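Local coordinates for protein nuclear RNA export factor 2 (Drosophila melanogaster, PDB 6MRK) that works with Piwi, Panoramix and Nxt1 as an effector of cotranscriptional transposon silencing in the ovary, and may take part in mRNA export, at residues E27-R32 / L102-H107. Residues are numbered along the deposited sequence; the frame is centred on the assembly and turned at random.
Sequences ENDEFR and LPRVTH
In this NTF2-like domain, the turn leaving helix 12-27 is fastened to the beginning of strand 104-119, chiefly by Glu27, Arg104 and Arg32. Glu27, extended beyond CG, is long enough to run along the strand, and its OE2 accepts two bonds from His107: 2.7 Å from the backbone N, above the carboxylate plane, and 2.9 Å from ND1. The two bonds hold OE2; the in-plane ND1 bond, with carboxylate and imidazole planes 6° apart, should fix the ring's rotation and may favour a positive charge.

Arg104, stretched from CG to NE, lays its guanidinium flat against the Asn28 amide (planes 11° apart), with Asn28 CG over one face, offset toward the rim. Its long chain also offers methylenes to Asp29, whose OD1 lies 3.3 Å from Arg104 CG; the opposite charges are near, but no N-H points at that oxygen. Asn28 shapes the turn: OD1 accepts from Glu30 N, an Asx turn.

Arg32, bent at chi3 (-72°), is a planar multiple donor suited to a row of carbonyls. NE bonds to Phe26 O and NH1 to Leu99 O, while in the loop ahead of the strand NH1 donates to Leu102 O at 3.1 Å and NH2 to Pro103 O at 2.9 Å.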
loop_
_atom_site.group_PDB
_atom_site.type_symbol
_atom_site.label_atom_id
_atom_site.label_comp_id
_atom_site.label_asym_id
_atom_site.label_seq_id
_atom_site.Cartn_x
_atom_site.Cartn_y
_atom_site.Cartn_z
ATOM N N GLU A 27 -5.298 2.902 -16.862
ATOM C CA GLU A 27 -4.851 4.165 -17.519
ATOM C C GLU A 27 -6.033 4.878 -18.177
ATOM O O GLU A 27 -6.366 6.000 -17.727
ATOM C CB GLU A 27 -3.708 3.897 -18.510
ATOM C CG GLU A 27 -2.386 3.620 -17.799
ATOM C CD GLU A 27 -1.092 3.844 -18.559
ATOM O OE1 GLU A 27 -1.142 3.993 -19.798
ATOM O OE2 GLU A 27 -0.027 3.860 -17.898
ATOM N N ASN A 28 -6.631 4.273 -19.201
ATOM C CA ASN A 28 -7.745 4.905 -19.954
ATOM C C ASN A 28 -9.043 4.668 -19.173
ATOM O O ASN A 28 -9.468 3.500 -19.052
ATOM C CB ASN A 28 -7.792 4.430 -21.407
ATOM C CG ASN A 28 -8.816 5.170 -22.237
ATOM O OD1 ASN A 28 -9.693 5.838 -21.699
ATOM N ND2 ASN A 28 -8.714 5.046 -23.548
ATOM N N ASP A 29 -9.639 5.750 -18.663
ATOM C CA ASP A 29 -10.827 5.725 -17.762
ATOM C C ASP A 29 -12.073 5.267 -18.530
ATOM O O ASP A 29 -13.014 4.817 -17.873
ATOM C CB ASP A 29 -11.055 7.076 -17.067
ATOM C CG ASP A 29 -11.093 8.297 -17.976
ATOM O OD1 ASP A 29 -10.449 8.262 -19.046
ATOM O OD2 ASP A 29 -11.758 9.285 -17.593
ATOM N N GLU A 30 -12.060 5.373 -19.861
ATOM C CA GLU A 30 -13.151 4.918 -20.767
ATOM C C GLU A 30 -13.346 3.397 -20.691
ATOM O O GLU A 30 -14.501 2.959 -20.800
ATOM C CB GLU A 30 -12.854 5.301 -22.219
ATOM C CG GLU A 30 -13.561 6.559 -22.697
ATOM C CD GLU A 30 -13.578 6.676 -24.213
ATOM O OE1 GLU A 30 -12.578 7.189 -24.789
ATOM O OE2 GLU A 30 -14.574 6.208 -24.821
ATOM N N PHE A 31 -12.270 2.618 -20.565
ATOM C CA PHE A 31 -12.312 1.129 -20.580
ATOM C C PHE A 31 -11.918 0.594 -19.196
ATOM O O PHE A 31 -11.588 -0.599 -19.044
ATOM C CB PHE A 31 -11.452 0.593 -21.732
ATOM C CG PHE A 31 -11.774 1.247 -23.055
ATOM C CD1 PHE A 31 -13.025 1.086 -23.641
ATOM C CD2 PHE A 31 -10.855 2.081 -23.682
ATOM C CE1 PHE A 31 -13.339 1.722 -24.836
ATOM C CE2 PHE A 31 -11.171 2.708 -24.878
ATOM C CZ PHE A 31 -12.412 2.530 -25.452
ATOM N N ARG A 32 -12.016 1.451 -18.186
ATOM C CA ARG A 32 -11.539 1.143 -16.821
ATOM C C ARG A 32 -12.549 0.259 -16.089
ATOM O O ARG A 32 -12.152 -0.404 -15.119
ATOM C CB ARG A 32 -11.306 2.436 -16.056
ATOM C CG ARG A 32 -10.637 2.195 -14.719
ATOM C CD ARG A 32 -10.515 3.511 -14.021
ATOM N NE ARG A 32 -9.495 4.336 -14.643
ATOM C CZ ARG A 32 -9.369 5.623 -14.404
ATOM N NH1 ARG A 32 -10.213 6.191 -13.567
ATOM N NH2 ARG A 32 -8.427 6.336 -14.994
ATOM N N LEU A 102 -12.180 8.513 -10.906
ATOM C CA LEU A 102 -10.809 9.047 -10.779
ATOM C C LEU A 102 -10.392 9.553 -12.150
ATOM O O LEU A 102 -10.971 9.198 -13.176
ATOM C CB LEU A 102 -9.883 7.959 -10.239
ATOM C CG LEU A 102 -10.260 7.422 -8.862
ATOM C CD1 LEU A 102 -9.304 6.317 -8.451
ATOM C CD2 LEU A 102 -10.268 8.531 -7.821
ATOM N N PRO A 103 -9.437 10.493 -12.205
ATOM C CA PRO A 103 -8.979 11.011 -13.487
ATOM C C PRO A 103 -8.264 9.961 -14.336
ATOM O O PRO A 103 -7.853 8.948 -13.847
ATOM C CB PRO A 103 -7.995 12.128 -13.114
ATOM C CG PRO A 103 -7.609 11.830 -11.680
ATOM C CD PRO A 103 -8.817 11.167 -11.052
ATOM N N ARG A 104 -8.123 10.282 -15.609
ATOM C CA ARG A 104 -7.284 9.527 -16.554
ATOM C C ARG A 104 -5.825 9.708 -16.149
ATOM O O ARG A 104 -5.463 10.823 -15.712
ATOM C CB ARG A 104 -7.501 10.045 -17.972
ATOM C CG ARG A 104 -7.188 8.991 -19.011
ATOM C CD ARG A 104 -7.465 9.498 -20.392
ATOM N NE ARG A 104 -6.771 8.631 -21.325
ATOM C CZ ARG A 104 -6.948 8.633 -22.638
ATOM N NH1 ARG A 104 -7.803 9.475 -23.197
ATOM N NH2 ARG A 104 -6.266 7.789 -23.389
ATOM N N VAL A 105 -5.024 8.656 -16.301
ATOM C CA VAL A 105 -3.568 8.705 -15.991
ATOM C C VAL A 105 -2.807 8.069 -17.153
ATOM O O VAL A 105 -3.450 7.510 -18.040
ATOM C CB VAL A 105 -3.246 8.020 -14.645
ATOM C CG1 VAL A 105 -3.992 8.659 -13.483
ATOM C CG2 VAL A 105 -3.512 6.521 -14.689
ATOM N N THR A 106 -1.493 8.254 -17.139
ATOM C CA THR A 106 -0.452 7.505 -17.881
ATOM C C THR A 106 0.662 7.244 -16.858
ATOM O O THR A 106 1.242 8.219 -16.371
ATOM C CB THR A 106 0.034 8.319 -19.091
ATOM O OG1 THR A 106 -1.042 8.409 -20.027
ATOM C CG2 THR A 106 1.226 7.730 -19.802
ATOM N N HIS A 107 0.919 5.989 -16.496
ATOM C CA HIS A 107 2.033 5.628 -15.587
ATOM C C HIS A 107 3.359 5.732 -16.347
ATOM O O HIS A 107 3.398 5.358 -17.526
ATOM C CB HIS A 107 1.832 4.220 -15.012
ATOM C CG HIS A 107 0.526 4.011 -14.336
ATOM N ND1 HIS A 107 -0.638 3.838 -15.048
ATOM C CD2 HIS A 107 0.208 3.897 -13.028
ATOM C CE1 HIS A 107 -1.634 3.648 -14.207
ATOM N NE2 HIS A 107 -1.143 3.673 -12.951
#